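Local atomic coordinates of acetylene hydratase (Pelobacter acetylenicus, PDB entry 2E7Z), a protein that catalyses the hydration of acetylene to acetaldehyde, using a tungsten-bis(molybdopterin guanine dinucleotide) cofactor and one [4Fe-4S] cluster. Residues A[334-339]-A[376-381]; A[116-121]-A[506-511]; A[325-330]-A[468-473]. All blocks are in the same frame, centred on the assembly; numbering follows the deposited sequence.

Interaction 1: residues A[334-339]-A[376-381]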
# COMPACT_ATOMS: atom_id res chain seq x y z
N ILE A 334 6.28 -8.47 15.85
CA ILE A 334 4.90 -7.98 15.80
C ILE A 334 3.96 -9.18 15.59
O ILE A 334 2.88 -9.25 16.18
CB ILE A 334 4.76 -6.97 14.68
CG1 ILE A 334 5.46 -5.65 15.08
CG2 ILE A 334 3.30 -6.73 14.29
CD1 ILE A 334 5.57 -4.62 13.94
N SER A 335 4.38 -10.13 14.75
CA SER A 335 3.56 -11.29 14.48
C SER A 335 3.20 -12.05 15.74
O SER A 335 2.09 -12.57 15.83
CB SER A 335 4.30 -12.28 13.56
OG SER A 335 4.60 -11.66 12.31
N LYS A 336 4.13 -12.12 16.69
CA LYS A 336 3.88 -12.87 17.93
C LYS A 336 2.93 -12.09 18.84
O LYS A 336 2.04 -12.65 19.46
CB LYS A 336 5.21 -13.16 18.62
CG LYS A 336 6.16 -13.98 17.75
CD LYS A 336 7.23 -14.65 18.59
CE LYS A 336 7.63 -15.99 17.98
NZ LYS A 336 6.45 -16.88 17.82
N ILE A 337 3.11 -10.75 18.88
CA ILE A 337 2.23 -9.87 19.67
C ILE A 337 0.79 -9.98 19.14
O ILE A 337 -0.17 -9.95 19.91
CB ILE A 337 2.77 -8.40 19.70
CG1 ILE A 337 4.09 -8.42 20.47
CG2 ILE A 337 1.75 -7.46 20.37
CD1 ILE A 337 4.90 -7.13 20.37
N GLN A 338 0.64 -10.15 17.83
CA GLN A 338 -0.69 -10.24 17.21
C GLN A 338 -1.51 -11.48 17.60
O GLN A 338 -2.72 -11.47 17.45
CB GLN A 338 -0.57 -10.16 15.69
CG GLN A 338 -0.09 -8.81 15.21
CD GLN A 338 0.08 -8.72 13.71
OE1 GLN A 338 0.47 -9.72 13.08
NE2 GLN A 338 -0.18 -7.53 13.11
N MET A 339 -0.86 -12.56 18.08
CA MET A 339 -1.58 -13.74 18.62
C MET A 339 -2.57 -14.28 17.62
O MET A 339 -3.70 -14.62 17.98
CB MET A 339 -2.29 -13.37 19.92
CG MET A 339 -1.34 -13.21 21.05
SD MET A 339 -2.17 -12.83 22.63
CE MET A 339 -3.36 -14.17 22.79
N TYR A 376 11.51 -18.82 10.09
CA TYR A 376 11.46 -17.57 10.85
C TYR A 376 11.10 -17.75 12.33
O TYR A 376 11.19 -16.79 13.11
CB TYR A 376 10.51 -16.57 10.16
CG TYR A 376 10.99 -16.16 8.80
CD1 TYR A 376 12.19 -15.45 8.64
CD2 TYR A 376 10.28 -16.50 7.64
CE1 TYR A 376 12.66 -15.12 7.39
CE2 TYR A 376 10.74 -16.14 6.39
CZ TYR A 376 11.94 -15.48 6.26
OH TYR A 376 12.40 -15.14 5.01
N GLY A 377 10.68 -18.95 12.71
CA GLY A 377 10.26 -19.19 14.08
C GLY A 377 8.92 -18.55 14.41
O GLY A 377 8.56 -18.38 15.57
N VAL A 378 8.18 -18.19 13.36
CA VAL A 378 6.89 -17.53 13.50
C VAL A 378 5.94 -18.22 12.54
O VAL A 378 6.10 -18.12 11.33
CB VAL A 378 6.98 -16.01 13.17
CG1 VAL A 378 5.63 -15.40 13.11
CG2 VAL A 378 7.80 -15.31 14.25
N LYS A 379 4.96 -18.93 13.09
CA LYS A 379 4.00 -19.69 12.28
C LYS A 379 3.16 -18.77 11.41
O LYS A 379 2.95 -19.04 10.23
CB LYS A 379 3.09 -20.52 13.18
CG LYS A 379 2.02 -21.26 12.40
CD LYS A 379 1.25 -22.19 13.32
CE LYS A 379 0.06 -22.76 12.60
NZ LYS A 379 -0.69 -23.65 13.51
N TYR A 380 2.67 -17.68 12.01
CA TYR A 380 1.88 -16.69 11.30
C TYR A 380 2.74 -15.45 11.09
O TYR A 380 2.73 -14.53 11.91
CB TYR A 380 0.61 -16.33 12.09
CG TYR A 380 -0.35 -17.48 12.21
CD1 TYR A 380 -1.21 -17.80 11.17
CD2 TYR A 380 -0.37 -18.28 13.37
CE1 TYR A 380 -2.11 -18.83 11.28
CE2 TYR A 380 -1.26 -19.35 13.47
CZ TYR A 380 -2.12 -19.61 12.41
OH TYR A 380 -3.04 -20.62 12.46
N PHE A 381 3.49 -15.41 9.99
CA PHE A 381 4.46 -14.37 9.72
C PHE A 381 3.66 -13.29 9.04
O PHE A 381 3.26 -13.40 7.90
CB PHE A 381 5.55 -14.95 8.81
CG PHE A 381 6.55 -13.95 8.29
CD1 PHE A 381 6.83 -12.76 8.93
CD2 PHE A 381 7.28 -14.27 7.13
CE1 PHE A 381 7.77 -11.87 8.40
CE2 PHE A 381 8.23 -13.40 6.61
CZ PHE A 381 8.49 -12.20 7.25
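S335 and V378 carry the tightest packing here: CB of S335 sits 3.4 Å from CG1 of V378, shorter than usual for two carbons. The same S335 CB lies 3.2 Å from the carbonyl O of Y380, so the start of this short side chain is wedged between a methyl group and a main-chain oxygen. V378 has CG1 anti to its backbone N (chi1 171°), which turns this methyl to S335 and gives the other, CG2, to the K336 chain; the lysine and valine side chains cross obliquely. At the far end of S335, OG comes up to the edge of the F381 ring, near its plane, 4.2 Å from CD1.

Helix 334-337 is a short element within the molybdopterin oxidoreductase region, packed here on the irregular chain that follows helix 369-376. G377, with positive phi, is the first residue after that helix to leave helical angles.

Polar links across the contact are slight. K336 NZ comes within 3.4 Å of G377 O at the exposed margin, a weak hydrogen bond and a doubtful one, since the lysine is modelled in two conformers and this is one of them. S335 OG spends its polar capacity beyond the two segments: it bonds to E470 OE2 and accepts from H382 N, two partners that fix the hydroxyl's direction.

Interaction 2: residues A[116-121]-A[506-511]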
# COMPACT_ATOMS: atom_id res chain seq x y z
N TYR A 116 2.12 -1.94 17.34
CA TYR A 116 3.12 -2.98 17.59
C TYR A 116 2.52 -4.38 17.64
O TYR A 116 3.09 -5.28 18.25
CB TYR A 116 3.93 -2.68 18.85
CG TYR A 116 4.67 -1.37 18.77
CD1 TYR A 116 5.89 -1.29 18.11
CD2 TYR A 116 4.12 -0.20 19.29
CE1 TYR A 116 6.58 -0.09 18.00
CE2 TYR A 116 4.78 1.04 19.17
CZ TYR A 116 6.01 1.07 18.51
OH TYR A 116 6.70 2.25 18.36
N GLY A 117 1.40 -4.60 16.95
CA GLY A 117 0.73 -5.91 16.93
C GLY A 117 -0.50 -6.00 17.80
O GLY A 117 -1.25 -7.00 17.73
N THR A 118 -0.74 -4.97 18.63
CA THR A 118 -1.86 -5.06 19.55
C THR A 118 -3.22 -4.89 18.88
O THR A 118 -4.22 -5.30 19.47
CB THR A 118 -1.72 -4.07 20.73
OG1 THR A 118 -1.70 -2.72 20.25
CG2 THR A 118 -0.46 -4.36 21.54
N LEU A 119 -3.27 -4.34 17.66
CA LEU A 119 -4.54 -4.25 16.98
C LEU A 119 -5.06 -5.62 16.57
O LEU A 119 -6.18 -5.97 16.90
CB LEU A 119 -4.44 -3.26 15.80
CG LEU A 119 -5.73 -2.99 15.01
CD1 LEU A 119 -6.10 -4.06 13.95
CD2 LEU A 119 -6.94 -2.64 15.91
N ARG A 120 -4.23 -6.41 15.89
CA ARG A 120 -4.70 -7.76 15.54
C ARG A 120 -4.82 -8.62 16.82
O ARG A 120 -5.66 -9.50 16.88
CB ARG A 120 -3.80 -8.47 14.52
CG ARG A 120 -3.82 -7.79 13.16
CD ARG A 120 -5.18 -7.80 12.45
NE ARG A 120 -5.72 -9.10 12.03
CZ ARG A 120 -5.43 -9.66 10.86
NH1 ARG A 120 -4.51 -9.15 10.04
NH2 ARG A 120 -6.03 -10.82 10.56
N ARG A 121 -3.99 -8.33 17.84
CA ARG A 121 -4.13 -8.99 19.13
C ARG A 121 -5.56 -8.85 19.65
O ARG A 121 -6.23 -9.82 20.00
CB ARG A 121 -3.10 -8.45 20.10
CG ARG A 121 -3.03 -9.14 21.47
CD ARG A 121 -1.96 -8.43 22.27
NE ARG A 121 -1.69 -9.06 23.57
CZ ARG A 121 -0.75 -9.98 23.79
NH1 ARG A 121 0.03 -10.41 22.79
NH2 ARG A 121 -0.58 -10.49 25.03
N GLU A 506 -6.29 -8.75 30.90
CA GLU A 506 -5.20 -9.67 31.22
C GLU A 506 -4.23 -9.88 30.06
O GLU A 506 -3.09 -10.28 30.27
CB GLU A 506 -5.70 -11.02 31.77
CG GLU A 506 -6.63 -11.81 30.86
CD GLU A 506 -8.11 -11.57 31.16
OE1 GLU A 506 -8.65 -10.50 30.78
OE2 GLU A 506 -8.74 -12.47 31.76
N HIS A 507 -4.71 -9.63 28.84
CA HIS A 507 -3.88 -9.77 27.66
C HIS A 507 -3.16 -8.52 27.20
O HIS A 507 -2.40 -8.57 26.23
CB HIS A 507 -4.67 -10.38 26.50
CG HIS A 507 -4.63 -11.88 26.52
ND1 HIS A 507 -5.59 -12.65 27.12
CD2 HIS A 507 -3.70 -12.74 26.05
CE1 HIS A 507 -5.27 -13.93 27.01
NE2 HIS A 507 -4.11 -14.02 26.38
N PHE A 508 -3.36 -7.44 27.93
CA PHE A 508 -2.73 -6.18 27.57
C PHE A 508 -2.04 -5.56 28.77
O PHE A 508 -2.49 -4.54 29.31
CB PHE A 508 -3.76 -5.19 26.99
CG PHE A 508 -4.36 -5.65 25.67
CD1 PHE A 508 -5.40 -6.57 25.66
CD2 PHE A 508 -3.82 -5.23 24.45
CE1 PHE A 508 -5.92 -7.04 24.47
CE2 PHE A 508 -4.36 -5.68 23.27
CZ PHE A 508 -5.40 -6.60 23.28
N PRO A 509 -0.93 -6.17 29.19
CA PRO A 509 -0.27 -5.74 30.43
C PRO A 509 0.43 -4.40 30.31
O PRO A 509 0.65 -3.74 31.32
CB PRO A 509 0.76 -6.86 30.68
CG PRO A 509 1.06 -7.39 29.34
CD PRO A 509 -0.25 -7.34 28.60
N TRP A 510 0.73 -3.98 29.09
CA TRP A 510 1.45 -2.73 28.87
C TRP A 510 0.49 -1.59 29.15
O TRP A 510 -0.56 -1.48 28.52
CB TRP A 510 1.98 -2.67 27.43
CG TRP A 510 2.57 -3.97 27.03
CD1 TRP A 510 3.79 -4.47 27.40
CD2 TRP A 510 1.92 -4.98 26.25
NE1 TRP A 510 3.94 -5.74 26.87
CE2 TRP A 510 2.82 -6.06 26.15
CE3 TRP A 510 0.68 -5.06 25.60
CZ2 TRP A 510 2.51 -7.22 25.44
CZ3 TRP A 510 0.37 -6.20 24.90
CH2 TRP A 510 1.28 -7.27 24.83
N LYS A 511 0.81 -0.77 30.14
CA LYS A 511 -0.14 0.26 30.59
C LYS A 511 -0.26 1.43 29.62
O LYS A 511 -1.26 2.15 29.66
CB LYS A 511 0.20 0.81 31.98
CG LYS A 511 0.22 -0.24 33.09
CD LYS A 511 -1.02 -1.14 33.07
CE LYS A 511 -0.88 -2.27 34.08
NZ LYS A 511 -1.99 -3.25 33.94
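T118 and R121, one turn apart at the start of helix 118-126, face F508 and H507 across a wide backbone gap, with T118 CA 8.1 Å from F508 CA, so side chains bridge most of the distance. R121 does the main work. Its chain runs extended from CG to NE, with CG anti to the backbone N (chi1 -174°), and the guanidinium grips one atom, the carbonyl O of H507, side-on: NE donates at 2.8 Å and NH2 donates to that oxygen at 2.9 Å. The oxygen lies near the guanidinium plane, but both bonds are bent, as expected when two N-H groups share one acceptor.

W510 meets the group tip to tip. Its CH2 stands 3.5 Å from R121 CZ, over the centre of one guanidinium face, while the indole presents its edge; the two planes are 68° apart. F508 slides past the arginine chain with NE over one ring face, offset toward the rim, and its CE2 is 3.8 Å from R121 CD. T118 completes the patch, with CG2 3.9 Å from W510 CZ3 and its carbonyl O at the edge of the F508 ring.

The helix belongs to a beta-alpha-beta crossover joining the adjacent parallel strands 103-107 and 131-132; G117 is its N-cap residue. Helix 491-501 covers T118 and F508 through Y492. R121 NH1 bonds to I337 O, so the carbonyl oxygens of H507 and I337 probably offset much of the positive charge; F508 adds at most a weak, long cation-pi attraction, and the W510 edge mainly packs.

Interaction 3: residues A[325-330]-A[468-473]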
# COMPACT_ATOMS: atom_id res chain seq x y z
N GLY A 325 13.38 -10.39 3.63
CA GLY A 325 13.21 -9.87 4.99
C GLY A 325 12.79 -10.92 6.01
O GLY A 325 12.64 -12.10 5.71
N ALA A 326 12.60 -10.47 7.23
CA ALA A 326 12.33 -11.34 8.36
C ALA A 326 11.80 -10.46 9.47
O ALA A 326 12.08 -9.25 9.47
CB ALA A 326 13.62 -11.98 8.84
N PRO A 327 11.15 -11.06 10.48
CA PRO A 327 10.95 -10.33 11.74
C PRO A 327 12.30 -9.83 12.25
O PRO A 327 13.30 -10.53 12.11
CB PRO A 327 10.34 -11.39 12.67
CG PRO A 327 9.67 -12.39 11.73
CD PRO A 327 10.65 -12.45 10.57
N HIS A 328 12.34 -8.62 12.81
CA HIS A 328 13.64 -8.05 13.17
C HIS A 328 14.29 -8.92 14.24
O HIS A 328 13.65 -9.29 15.23
CB HIS A 328 13.44 -6.62 13.70
CG HIS A 328 14.70 -5.82 13.75
ND1 HIS A 328 15.76 -6.11 14.60
CD2 HIS A 328 15.07 -4.72 13.05
CE1 HIS A 328 16.71 -5.20 14.42
NE2 HIS A 328 16.32 -4.36 13.49
N SER A 329 15.57 -9.27 14.04
CA SER A 329 16.25 -10.20 14.93
C SER A 329 16.42 -9.70 16.35
O SER A 329 16.59 -10.52 17.26
CB SER A 329 17.63 -10.59 14.35
OG SER A 329 18.44 -9.42 14.25
N ASP A 330 16.34 -8.39 16.57
CA ASP A 330 16.63 -7.80 17.90
C ASP A 330 15.35 -7.62 18.73
O ASP A 330 15.45 -7.28 19.91
CB ASP A 330 17.21 -6.37 17.76
CG ASP A 330 18.63 -6.32 17.22
OD1 ASP A 330 19.38 -7.34 17.27
OD2 ASP A 330 18.99 -5.21 16.75
N ASN A 468 7.66 -1.07 11.35
CA ASN A 468 6.24 -1.34 11.54
C ASN A 468 5.52 -2.00 10.38
O ASN A 468 4.31 -2.22 10.42
CB ASN A 468 5.59 -0.08 12.02
CG ASN A 468 6.09 0.28 13.41
OD1 ASN A 468 6.80 1.27 13.61
ND2 ASN A 468 5.80 -0.60 14.37
N TRP A 469 6.33 -2.35 9.38
CA TRP A 469 5.95 -3.39 8.42
C TRP A 469 6.93 -4.51 8.68
O TRP A 469 8.13 -4.38 8.42
CB TRP A 469 6.09 -2.88 6.98
CG TRP A 469 4.95 -2.01 6.49
CD1 TRP A 469 3.67 -1.97 6.96
CD2 TRP A 469 5.00 -1.10 5.39
NE1 TRP A 469 2.92 -1.09 6.21
CE2 TRP A 469 3.72 -0.54 5.25
CE3 TRP A 469 6.02 -0.69 4.51
CZ2 TRP A 469 3.43 0.41 4.28
CZ3 TRP A 469 5.72 0.25 3.55
CH2 TRP A 469 4.45 0.79 3.44
N GLU A 470 6.41 -5.60 9.24
CA GLU A 470 7.28 -6.70 9.66
C GLU A 470 7.84 -7.41 8.45
O GLU A 470 7.09 -7.91 7.60
CB GLU A 470 6.52 -7.63 10.59
CG GLU A 470 7.37 -8.80 11.09
CD GLU A 470 7.23 -9.07 12.59
OE1 GLU A 470 7.79 -8.29 13.39
OE2 GLU A 470 6.58 -10.07 12.98
N GLY A 471 9.16 -7.42 8.38
CA GLY A 471 9.85 -7.90 7.17
C GLY A 471 11.00 -6.96 6.86
O GLY A 471 12.09 -7.38 6.49
N ILE A 472 10.79 -5.66 7.05
CA ILE A 472 11.86 -4.71 6.76
C ILE A 472 13.05 -5.04 7.67
O ILE A 472 12.88 -5.14 8.88
CB ILE A 472 11.40 -3.26 7.00
CG1 ILE A 472 10.19 -2.92 6.13
CG2 ILE A 472 12.55 -2.28 6.70
CD1 ILE A 472 9.61 -1.52 6.41
N PRO A 473 14.24 -5.27 7.09
CA PRO A 473 15.37 -5.75 7.87
C PRO A 473 16.18 -4.66 8.62
O PRO A 473 17.37 -4.84 8.84
CB PRO A 473 16.24 -6.43 6.81
CG PRO A 473 15.99 -5.66 5.58
CD PRO A 473 14.55 -5.21 5.64
O HOH W 1 11.13 -6.81 10.30
O HOH W 2 9.98 -6.82 12.88
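A326 and G471 make the one direct hydrogen bond between the loops, A326 N donating to G471 O at 3.2 Å. It is bent, and the donor approaches well to the side of the carbonyl, with a C=O...N angle of 114°. The same oxygen takes a CA-H...O contact from G325, 3.1 Å from its CA, an approach that a side chain on G325 would block. Next to this, P327 lies against the carboxylate of E470, the two side chains meeting obliquely; a bend at chi2 (135°) sets E470 CD 3.9 Å from P327 CB.

Two waters fill out the first shell. Water 1 donates to A326 O and I472 O and accepts from G471 N at 2.8 Å, tying three main-chain groups together. Water 2 accepts from H328 N and donates to E470 OE1 at 2.7 Å.

Farther out, the carboxylate is held by helix 334-337, with I334 N bonding to OE1 and S335 as second holder; R520 adds a long, weak ion pair. The N-terminal end of that helix probably favours the negative charge. An alanine in place of E470 would probably strand water 2, I334 N and S335 OG without their carboxylate partner and open a gap beside P327. H328 is set by D330 N at ND1 and Y537 O at NE2.

The 468-473 loop lies close to the active site: W469 packs on the active-site residue D10, and the I472 side chain is about 6 Å from that of I110, which binds the tungsten cofactor. The contact joins this loop, leading into strand 474-476, to the one between strand 322-324 and helix 334-337. Y376 of helix 369-376 packs on A326 and P327, while strand 154-156 meets I472 and P473 through F155.

Overall arrangement
The short helix 334-337 of interaction 1 stands between the other two contacts, held by E470 of interaction 3 and by R121 of interaction 2. All three are largely buried, but their chemistry differs with place. Interaction 3 lies nearest the chain centre, about 17 Å from centre to centre, and relies on main-chain groups and bound water. Interaction 2, about 24 Å out, depends on one arginine among aromatic rings. Interaction 1, about 21 Å out, is mostly buried van der Waals packing around a serine and a valine, with a weak, doubtful lysine bond at its exposed edge. Along the chain, interaction 2 encloses both others, and interaction 3 encloses interaction 1.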